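PDB 5YH1: member of s1p family of ribosomal proteins from Pyrococcus furiosus, which probably acts as an exonuclease on nucleic acids, this chain being its DHH-family part, which binds manganese. Local coordinates for residues E302-V307 against F338-P343; V315-L320 against D352-Q357; N322-N327 against A383-D388. All coordinates share one frame; numbering follows the deposited sequence.

Interaction 1 (E302-V307 against F338-P343); sequences EKQEKV and FEYPSP
The Y340 ring meets the carboxamide of Q304 at its phenol end, where NE2 lies at the ring edge, near the ring plane. One face of Y340 is taken by the next residue, P341, whose CB sits 4.1 Å above the plane, over the ring centre; the peptide bond before P341 is cis, which folds the proline back against the aromatic group. K303 approaches obliquely, its CD 3.7 Å from Y340 CD1. The amide and ring planes are 28° apart, and with NE2 at the edge the two groups meet at the hydroxyl, not stacked. The bond between them runs from Q304 NE2 to Y340 OH at 2.9 Å and is fairly straight, 159° at the hydrogen, with the oxygen close to the amide plane. NE2 also bonds to E258 OE1, and these two partners together should hold the amide's rotation. Y340 has CG anti to its backbone N (chi1 178°), which sends the ring across to helix 286-311. K303 keeps an extended chain, so its methylenes pass the ring while NZ goes on to Y266 OH, H262 NE2 and a bound glycerol. One turn further along the helix, V307 CG1 touches P341 CG at 3.9 Å. The polar part is the Q304-Y340 bond; the rest is apolar, K303 methylenes on the ring and V307 on P341. Helix 286-311, which probably links the DHH part to the C-terminal lobe as in RecJ-like proteins, packs on the loop between strand 325-330 and helix 343-358. Helix 250-267 adds H262, edge-to-face with Y340, while K345, L346 and I349 of helix 343-358 receive Q304 and V307; S342 stands at its N-cap, OG weakly bonded to K345 N.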
loop_
_atom_site.group_PDB
_atom_site.type_symbol
_atom_site.label_atom_id
_atom_site.label_comp_id
_atom_site.label_asym_id
_atom_site.label_seq_id
_atom_site.Cartn_x
_atom_site.Cartn_y
_atom_site.Cartn_z
ATOM N N GLU A 302 -3.219 -27.484 -6.338
ATOM C CA GLU A 302 -3.511 -27.950 -4.991
ATOM C C GLU A 302 -4.324 -26.920 -4.202
ATOM O O GLU A 302 -5.257 -27.287 -3.488
ATOM C CB GLU A 302 -2.224 -28.297 -4.240
ATOM C CG GLU A 302 -2.472 -28.966 -2.894
ATOM C CD GLU A 302 -1.184 -29.302 -2.168
ATOM O OE1 GLU A 302 -0.319 -28.410 -2.022
ATOM O OE2 GLU A 302 -1.031 -30.463 -1.740
ATOM N N LYS A 303 -3.986 -25.638 -4.329
ATOM C CA LYS A 303 -4.778 -24.590 -3.670
ATOM C C LYS A 303 -6.224 -24.598 -4.131
ATOM O O LYS A 303 -7.138 -24.501 -3.320
ATOM C CB LYS A 303 -4.214 -23.205 -3.943
ATOM C CG LYS A 303 -2.932 -22.890 -3.211
ATOM C CD LYS A 303 -2.515 -21.466 -3.529
ATOM C CE LYS A 303 -1.147 -21.168 -2.965
ATOM N NZ LYS A 303 -0.818 -19.718 -3.046
ATOM N N GLN A 304 -6.436 -24.708 -5.439
ATOM C CA GLN A 304 -7.801 -24.720 -5.968
ATOM C C GLN A 304 -8.592 -25.926 -5.466
ATOM O O GLN A 304 -9.739 -25.784 -5.059
ATOM C CB GLN A 304 -7.795 -24.657 -7.495
ATOM C CG GLN A 304 -7.291 -23.324 -8.030
ATOM C CD GLN A 304 -7.407 -23.200 -9.540
ATOM O OE1 GLN A 304 -8.082 -23.990 -10.180
ATOM N NE2 GLN A 304 -6.749 -22.201 -10.110
ATOM N N GLU A 305 -7.978 -27.109 -5.481
ATOM C CA GLU A 305 -8.646 -28.321 -4.996
ATOM C C GLU A 305 -8.983 -28.250 -3.514
ATOM O O GLU A 305 -10.070 -28.652 -3.103
ATOM C CB GLU A 305 -7.780 -29.556 -5.253
ATOM C CG GLU A 305 -7.727 -29.929 -6.716
ATOM C CD GLU A 305 -6.748 -31.046 -7.015
ATOM O OE1 GLU A 305 -5.840 -31.320 -6.195
ATOM O OE2 GLU A 305 -6.891 -31.645 -8.095
ATOM N N LYS A 306 -8.040 -27.744 -2.724
ATOM C CA LYS A 306 -8.231 -27.584 -1.279
ATOM C C LYS A 306 -9.390 -26.642 -0.994
ATOM O O LYS A 306 -10.276 -26.962 -0.205
ATOM C CB LYS A 306 -6.974 -26.998 -0.619
ATOM C CG LYS A 306 -6.350 -27.863 0.455
ATOM C CD LYS A 306 -5.317 -28.819 -0.135
ATOM N N VAL A 307 -9.373 -25.470 -1.622
ATOM C CA VAL A 307 -10.402 -24.463 -1.345
ATOM C C VAL A 307 -11.762 -24.977 -1.834
ATOM O O VAL A 307 -12.763 -24.868 -1.136
ATOM C CB VAL A 307 -10.031 -23.062 -1.914
ATOM C CG1 VAL A 307 -10.132 -23.024 -3.432
ATOM C CG2 VAL A 307 -10.924 -21.984 -1.322
ATOM N N PHE A 338 -8.907 -12.476 1.794
ATOM C CA PHE A 338 -7.607 -11.915 1.401
ATOM C C PHE A 338 -6.587 -12.902 0.833
ATOM O O PHE A 338 -5.453 -12.522 0.576
ATOM C CB PHE A 338 -6.972 -11.110 2.549
ATOM C CG PHE A 338 -7.824 -9.965 3.028
ATOM C CD1 PHE A 338 -8.141 -8.913 2.174
ATOM C CD2 PHE A 338 -8.305 -9.937 4.329
ATOM C CE1 PHE A 338 -8.929 -7.858 2.604
ATOM C CE2 PHE A 338 -9.095 -8.883 4.767
ATOM C CZ PHE A 338 -9.407 -7.843 3.902
ATOM N N GLU A 339 -6.969 -14.152 0.620
ATOM C CA GLU A 339 -6.033 -15.139 0.097
ATOM C C GLU A 339 -6.409 -15.536 -1.313
ATOM O O GLU A 339 -7.538 -15.333 -1.740
ATOM C CB GLU A 339 -6.036 -16.386 0.968
ATOM C CG GLU A 339 -5.445 -16.187 2.349
ATOM C CD GLU A 339 -5.599 -17.427 3.199
ATOM O OE1 GLU A 339 -5.297 -18.533 2.700
ATOM O OE2 GLU A 339 -6.037 -17.303 4.357
ATOM N N TYR A 340 -5.454 -16.106 -2.036
ATOM C CA TYR A 340 -5.762 -16.753 -3.295
ATOM C C TYR A 340 -6.645 -17.964 -2.985
ATOM O O TYR A 340 -6.307 -18.751 -2.116
ATOM C CB TYR A 340 -4.491 -17.200 -4.003
ATOM C CG TYR A 340 -4.754 -17.913 -5.302
ATOM C CD1 TYR A 340 -4.965 -19.283 -5.326
ATOM C CD2 TYR A 340 -4.811 -17.215 -6.507
ATOM C CE1 TYR A 340 -5.215 -19.947 -6.512
ATOM C CE2 TYR A 340 -5.056 -17.871 -7.701
ATOM C CZ TYR A 340 -5.261 -19.241 -7.696
ATOM O OH TYR A 340 -5.515 -19.918 -8.869
ATOM N N PRO A 341 -7.767 -18.133 -3.698
ATOM C CA PRO A 341 -8.288 -17.325 -4.791
ATOM C C PRO A 341 -9.223 -16.201 -4.338
ATOM O O PRO A 341 -9.988 -16.383 -3.409
ATOM C CB PRO A 341 -9.062 -18.348 -5.624
ATOM C CG PRO A 341 -9.573 -19.317 -4.614
ATOM C CD PRO A 341 -8.500 -19.409 -3.568
ATOM N N SER A 342 -9.160 -15.059 -5.017
ATOM C CA SER A 342 -10.123 -13.967 -4.822
ATOM C C SER A 342 -11.572 -14.457 -5.028
ATOM O O SER A 342 -11.796 -15.504 -5.639
ATOM C CB SER A 342 -9.825 -12.826 -5.799
ATOM O OG SER A 342 -10.155 -13.186 -7.147
ATOM N N PRO A 343 -12.560 -13.699 -4.522
ATOM C CA PRO A 343 -13.972 -14.053 -4.739
ATOM C C PRO A 343 -14.333 -14.285 -6.207
ATOM O O PRO A 343 -15.038 -15.244 -6.521
ATOM C CB PRO A 343 -14.717 -12.845 -4.182
ATOM C CG PRO A 343 -13.820 -12.334 -3.099
ATOM C CD PRO A 343 -12.418 -12.550 -3.605
#

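Interaction 2 (V315-L320 against D352-Q357); sequences VKSVVL and DHFKEQ
F354 meets V315 and S317 through the outer part of its ring, the atoms farthest from its own backbone. V315 comes from the opposite direction to the phenylalanine and presents CG1; this methyl lies 3.8 Å from F354 CE1 and nearly as close to CZ. S317, two residues on, reaches CE2 on the other side of CZ: its OG, anti to the backbone N (chi1 -173°), is 3.5 Å from F354 CE2, and its CB is 3.8 Å from the same atom. Both neighbours approach the ring obliquely. F354 holds CG anti to its carbonyl carbon (chi1 -81°), projecting the ring from helix 343-358 onto the strand, and H353 CD2 lies over one face of it, offset toward the rim. L312 also packs on the ring. Although a hydroxyl is the nearest atom of S317, no hydrogen bond crosses between the segments: S317 OG is engaged by N327 OD1 and R325 NH1 of the adjoining strand. The chemistry therefore implies a small contact, 118 Å² in all, made by van der Waals packing of a methyl and a serine side chain on the ring, with the serine's polarity satisfied within the sheet.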
loop_
_atom_site.group_PDB
_atom_site.type_symbol
_atom_site.label_atom_id
_atom_site.label_comp_id
_atom_site.label_asym_id
_atom_site.label_seq_id
_atom_site.Cartn_x
_atom_site.Cartn_y
_atom_site.Cartn_z
ATOM N N VAL A 315 -22.194 -24.545 -0.661
ATOM C CA VAL A 315 -22.898 -24.049 -1.843
ATOM C C VAL A 315 -24.298 -24.657 -1.858
ATOM O O VAL A 315 -24.428 -25.862 -1.840
ATOM C CB VAL A 315 -22.152 -24.420 -3.141
ATOM C CG1 VAL A 315 -22.890 -23.892 -4.367
ATOM C CG2 VAL A 315 -20.732 -23.882 -3.103
ATOM N N LYS A 316 -25.329 -23.820 -1.853
ATOM C CA LYS A 316 -26.701 -24.268 -2.082
ATOM C C LYS A 316 -26.955 -24.311 -3.583
ATOM O O LYS A 316 -26.710 -23.327 -4.276
ATOM C CB LYS A 316 -27.716 -23.307 -1.472
ATOM C CG LYS A 316 -27.805 -23.336 0.042
ATOM C CD LYS A 316 -29.194 -22.888 0.497
ATOM C CE LYS A 316 -29.340 -22.879 2.016
ATOM N NZ LYS A 316 -30.757 -22.644 2.436
ATOM N N SER A 317 -27.451 -25.448 -4.069
ATOM C CA SER A 317 -27.785 -25.639 -5.486
ATOM C C SER A 317 -29.217 -26.136 -5.595
ATOM O O SER A 317 -29.534 -27.207 -5.090
ATOM C CB SER A 317 -26.838 -26.653 -6.133
ATOM O OG SER A 317 -27.042 -26.734 -7.535
ATOM N N VAL A 318 -30.083 -25.353 -6.237
ATOM C CA VAL A 318 -31.467 -25.761 -6.448
ATOM C C VAL A 318 -31.833 -25.660 -7.920
ATOM O O VAL A 318 -31.418 -24.732 -8.621
ATOM C CB VAL A 318 -32.465 -24.936 -5.592
ATOM C CG1 VAL A 318 -32.159 -25.118 -4.119
ATOM C CG2 VAL A 318 -32.429 -23.452 -5.944
ATOM N N VAL A 319 -32.610 -26.631 -8.383
ATOM C CA VAL A 319 -33.182 -26.576 -9.718
ATOM C C VAL A 319 -34.534 -25.892 -9.598
ATOM O O VAL A 319 -35.417 -26.359 -8.895
ATOM C CB VAL A 319 -33.339 -27.970 -10.345
ATOM C CG1 VAL A 319 -33.952 -27.859 -11.743
ATOM C CG2 VAL A 319 -31.987 -28.674 -10.396
ATOM N N LEU A 320 -34.679 -24.774 -10.281
ATOM C CA LEU A 320 -35.893 -23.978 -10.206
ATOM C C LEU A 320 -36.948 -24.588 -11.135
ATOM O O LEU A 320 -36.599 -25.358 -12.036
ATOM C CB LEU A 320 -35.583 -22.538 -10.624
ATOM C CG LEU A 320 -34.427 -21.837 -9.891
ATOM C CD1 LEU A 320 -34.192 -20.444 -10.452
ATOM C CD2 LEU A 320 -34.699 -21.778 -8.403
ATOM N N ASP A 352 -17.207 -23.688 -12.581
ATOM C CA ASP A 352 -16.602 -24.730 -13.423
ATOM C C ASP A 352 -16.920 -26.120 -12.921
ATOM O O ASP A 352 -17.166 -27.024 -13.716
ATOM C CB ASP A 352 -15.081 -24.585 -13.493
ATOM C CG ASP A 352 -14.645 -23.399 -14.309
ATOM O OD1 ASP A 352 -15.474 -22.831 -15.054
ATOM O OD2 ASP A 352 -13.467 -23.009 -14.186
ATOM N N HIS A 353 -16.912 -26.294 -11.606
ATOM C CA HIS A 353 -17.210 -27.596 -11.018
ATOM C C HIS A 353 -18.626 -28.022 -11.371
ATOM O O HIS A 353 -18.859 -29.179 -11.721
ATOM C CB HIS A 353 -17.023 -27.561 -9.508
ATOM C CG HIS A 353 -17.528 -28.779 -8.810
ATOM N ND1 HIS A 353 -16.754 -29.904 -8.624
ATOM C CD2 HIS A 353 -18.729 -29.050 -8.247
ATOM C CE1 HIS A 353 -17.456 -30.816 -7.976
ATOM N NE2 HIS A 353 -18.660 -30.327 -7.744
ATOM N N PHE A 354 -19.567 -27.081 -11.295
ATOM C CA PHE A 354 -20.953 -27.381 -11.619
ATOM C C PHE A 354 -21.124 -27.642 -13.122
ATOM O O PHE A 354 -21.936 -28.480 -13.510
ATOM C CB PHE A 354 -21.905 -26.302 -11.077
ATOM C CG PHE A 354 -22.229 -26.481 -9.619
ATOM C CD1 PHE A 354 -21.438 -25.903 -8.636
ATOM C CD2 PHE A 354 -23.299 -27.262 -9.230
ATOM C CE1 PHE A 354 -21.715 -26.094 -7.288
ATOM C CE2 PHE A 354 -23.586 -27.459 -7.886
ATOM C CZ PHE A 354 -22.793 -26.871 -6.910
ATOM N N LYS A 355 -20.324 -26.968 -13.946
ATOM C CA LYS A 355 -20.318 -27.198 -15.398
ATOM C C LYS A 355 -19.767 -28.576 -15.771
ATOM O O LYS A 355 -20.332 -29.260 -16.624
ATOM C CB LYS A 355 -19.532 -26.096 -16.124
ATOM C CG LYS A 355 -20.372 -24.844 -16.360
ATOM C CD LYS A 355 -19.558 -23.580 -16.487
ATOM C CE LYS A 355 -18.370 -23.761 -17.406
ATOM N NZ LYS A 355 -17.809 -22.444 -17.807
ATOM N N GLU A 356 -18.673 -28.970 -15.134
ATOM C CA GLU A 356 -18.109 -30.309 -15.319
ATOM C C GLU A 356 -19.108 -31.393 -14.934
ATOM O O GLU A 356 -19.233 -32.390 -15.627
ATOM C CB GLU A 356 -16.810 -30.471 -14.512
ATOM C CG GLU A 356 -15.619 -29.779 -15.172
ATOM C CD GLU A 356 -14.518 -29.351 -14.202
ATOM O OE1 GLU A 356 -14.419 -29.910 -13.083
ATOM O OE2 GLU A 356 -13.738 -28.441 -14.572
ATOM N N GLN A 357 -19.830 -31.194 -13.842
ATOM C CA GLN A 357 -20.776 -32.197 -13.371
ATOM C C GLN A 357 -22.064 -32.291 -14.203
ATOM O O GLN A 357 -22.551 -33.391 -14.459
ATOM C CB GLN A 357 -21.131 -31.928 -11.916
ATOM C CG GLN A 357 -22.022 -32.988 -11.304
ATOM C CD GLN A 357 -22.079 -32.911 -9.794
ATOM O OE1 GLN A 357 -21.292 -32.206 -9.156
ATOM N NE2 GLN A 357 -23.013 -33.645 -9.209
#

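Interaction 3 (N322-N327 against A383-D388); sequences NGIRFN and AKYNFD
The shortest polar bond here runs from Y385 OH to the backbone O of N322, 2.6 Å long, with the donor at 142° to the C=O bond and tilted out of the carbonyl plane. The acceptor lies at the ring edge, near the plane of Y385. I324 takes a face: its CG1 is 3.8 Å from the ring centroid and 5° off the normal, a CH-pi contact, while CD1 continues along the ring to 3.9 Å from CD2 of Y385. N322 CB adds a looser touch at 4.1 Å from Y385 CE2. With CG set between its backbone N and carbonyl carbon, N322 turns OD1 back to accept from I324 N at 3.2 Å and 165°; its ND2 is taken by L437 O and V434 O. G323 CA passes 3.7 Å from Y385 OH. A leucine in place of Y385 would probably leave N322 O without its donor and I324 without the flat surface it lies on. The bond from I324 N to N322 OD1 defines an Asx turn, placed in the connection of a beta hairpin, since strands 316-319 and 325-330 on either side of it pair antiparallel.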
loop_
_atom_site.group_PDB
_atom_site.type_symbol
_atom_site.label_atom_id
_atom_site.label_comp_id
_atom_site.label_asym_id
_atom_site.label_seq_id
_atom_site.Cartn_x
_atom_site.Cartn_y
_atom_site.Cartn_z
ATOM N N ASN A 322 -38.419 -23.542 -13.715
ATOM C CA ASN A 322 -38.128 -23.352 -15.136
ATOM C C ASN A 322 -36.954 -24.190 -15.677
ATOM O O ASN A 322 -36.654 -24.146 -16.876
ATOM C CB ASN A 322 -37.934 -21.871 -15.462
ATOM C CG ASN A 322 -36.828 -21.217 -14.640
ATOM O OD1 ASN A 322 -36.049 -21.893 -13.960
ATOM N ND2 ASN A 322 -36.766 -19.884 -14.697
ATOM N N GLY A 323 -36.295 -24.944 -14.801
ATOM C CA GLY A 323 -35.181 -25.792 -15.191
ATOM C C GLY A 323 -33.799 -25.228 -14.908
ATOM O O GLY A 323 -32.799 -25.922 -15.097
ATOM N N ILE A 324 -33.729 -23.986 -14.438
ATOM C CA ILE A 324 -32.446 -23.364 -14.143
ATOM C C ILE A 324 -31.846 -23.935 -12.866
ATOM O O ILE A 324 -32.537 -24.087 -11.863
ATOM C CB ILE A 324 -32.580 -21.841 -14.032
ATOM C CG1 ILE A 324 -32.891 -21.271 -15.418
ATOM C CG2 ILE A 324 -31.305 -21.219 -13.454
ATOM C CD1 ILE A 324 -33.277 -19.809 -15.415
ATOM N N ARG A 325 -30.565 -24.290 -12.924
ATOM C CA ARG A 325 -29.823 -24.671 -11.721
ATOM C C ARG A 325 -29.168 -23.407 -11.152
ATOM O O ARG A 325 -28.258 -22.836 -11.761
ATOM C CB ARG A 325 -28.772 -25.751 -12.014
ATOM C CG ARG A 325 -27.958 -26.168 -10.791
ATOM C CD ARG A 325 -26.996 -27.304 -11.127
ATOM N NE ARG A 325 -27.721 -28.534 -11.423
ATOM C CZ ARG A 325 -28.268 -29.321 -10.505
ATOM N NH1 ARG A 325 -28.174 -29.027 -9.209
ATOM N NH2 ARG A 325 -28.918 -30.409 -10.884
ATOM N N PHE A 326 -29.655 -22.978 -9.992
ATOM C CA PHE A 326 -29.214 -21.740 -9.337
ATOM C C PHE A 326 -28.357 -22.083 -8.112
ATOM O O PHE A 326 -28.846 -22.707 -7.172
ATOM C CB PHE A 326 -30.459 -20.947 -8.920
ATOM C CG PHE A 326 -30.181 -19.610 -8.275
ATOM C CD1 PHE A 326 -29.227 -18.743 -8.783
ATOM C CD2 PHE A 326 -30.942 -19.191 -7.192
ATOM C CE1 PHE A 326 -29.011 -17.496 -8.194
ATOM C CE2 PHE A 326 -30.734 -17.949 -6.603
ATOM C CZ PHE A 326 -29.771 -17.100 -7.108
ATOM N N ASN A 327 -27.085 -21.688 -8.140
ATOM C CA ASN A 327 -26.149 -21.955 -7.053
ATOM C C ASN A 327 -25.830 -20.666 -6.298
ATOM O O ASN A 327 -25.559 -19.637 -6.913
ATOM C CB ASN A 327 -24.830 -22.520 -7.583
ATOM C CG ASN A 327 -25.017 -23.688 -8.536
ATOM O OD1 ASN A 327 -25.819 -24.582 -8.292
ATOM N ND2 ASN A 327 -24.255 -23.692 -9.616
ATOM N N ALA A 383 -28.358 -18.857 -21.987
ATOM C CA ALA A 383 -28.821 -18.149 -23.188
ATOM C C ALA A 383 -30.231 -18.602 -23.621
ATOM O O ALA A 383 -31.011 -17.800 -24.108
ATOM C CB ALA A 383 -27.831 -18.330 -24.329
ATOM N N LYS A 384 -30.557 -19.876 -23.399
ATOM C CA LYS A 384 -31.881 -20.428 -23.715
ATOM C C LYS A 384 -33.019 -19.768 -22.932
ATOM O O LYS A 384 -34.193 -19.964 -23.252
ATOM C CB LYS A 384 -31.902 -21.945 -23.463
ATOM C CG LYS A 384 -30.933 -22.723 -24.354
ATOM C CD LYS A 384 -31.065 -24.232 -24.174
ATOM C CE LYS A 384 -30.141 -24.818 -23.101
ATOM N NZ LYS A 384 -29.174 -25.820 -23.651
ATOM N N TYR A 385 -32.670 -19.009 -21.896
ATOM C CA TYR A 385 -33.651 -18.322 -21.076
ATOM C C TYR A 385 -33.551 -16.801 -21.218
ATOM O O TYR A 385 -34.198 -16.069 -20.471
ATOM C CB TYR A 385 -33.454 -18.717 -19.617
ATOM C CG TYR A 385 -33.764 -20.158 -19.323
ATOM C CD1 TYR A 385 -32.816 -21.161 -19.551
ATOM C CD2 TYR A 385 -34.998 -20.528 -18.814
ATOM C CE1 TYR A 385 -33.095 -22.489 -19.271
ATOM C CE2 TYR A 385 -35.281 -21.852 -18.527
ATOM C CZ TYR A 385 -34.326 -22.826 -18.760
ATOM O OH TYR A 385 -34.607 -24.137 -18.493
ATOM N N ASN A 386 -32.745 -16.338 -22.173
ATOM C CA ASN A 386 -32.485 -14.907 -22.368
ATOM C C ASN A 386 -32.015 -14.191 -21.097
ATOM O O ASN A 386 -32.456 -13.088 -20.777
ATOM C CB ASN A 386 -33.709 -14.212 -22.985
ATOM C CG ASN A 386 -33.885 -14.567 -24.447
ATOM O OD1 ASN A 386 -33.204 -14.013 -25.312
ATOM N ND2 ASN A 386 -34.776 -15.515 -24.731
ATOM N N PHE A 387 -31.113 -14.842 -20.371
ATOM C CA PHE A 387 -30.523 -14.239 -19.196
ATOM C C PHE A 387 -29.655 -13.062 -19.628
ATOM O O PHE A 387 -28.804 -13.202 -20.492
ATOM C CB PHE A 387 -29.677 -15.256 -18.433
ATOM C CG PHE A 387 -28.921 -14.656 -17.291
ATOM C CD1 PHE A 387 -29.541 -14.456 -16.072
ATOM C CD2 PHE A 387 -27.605 -14.249 -17.449
ATOM C CE1 PHE A 387 -28.851 -13.880 -15.009
ATOM C CE2 PHE A 387 -26.914 -13.674 -16.393
ATOM C CZ PHE A 387 -27.540 -13.488 -15.177
ATOM N N ASP A 388 -29.886 -11.898 -19.037
ATOM C CA ASP A 388 -29.048 -10.730 -19.300
ATOM C C ASP A 388 -28.832 -10.009 -17.983
ATOM O O ASP A 388 -29.767 -9.430 -17.422
ATOM C CB ASP A 388 -29.709 -9.801 -20.328
ATOM C CG ASP A 388 -28.824 -8.607 -20.717
ATOM O OD1 ASP A 388 -28.018 -8.120 -19.899
ATOM O OD2 ASP A 388 -28.944 -8.140 -21.861
#

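How the interactions relate
Interactions 2 and 3 are joined through the sheet: their centres lie about 12 Å apart, and the adjacent strands 316-319 and 325-330 bring V318 O to 2.8 Å from F326 N, a probable hydrogen bond. N327 ND2 also packs at 3.4 Å on F354 CG, so N327 borders the ring of interaction 2. Interaction 1 stands apart, its centre about 19 Å from that of interaction 2 and 27 Å from that of interaction 3, yet it shares helix 343-358 with interaction 2: 338-343 leads into it, and 352-357 lies farther along. All three lie away from the manganese site of D67, D137, H163 and D229.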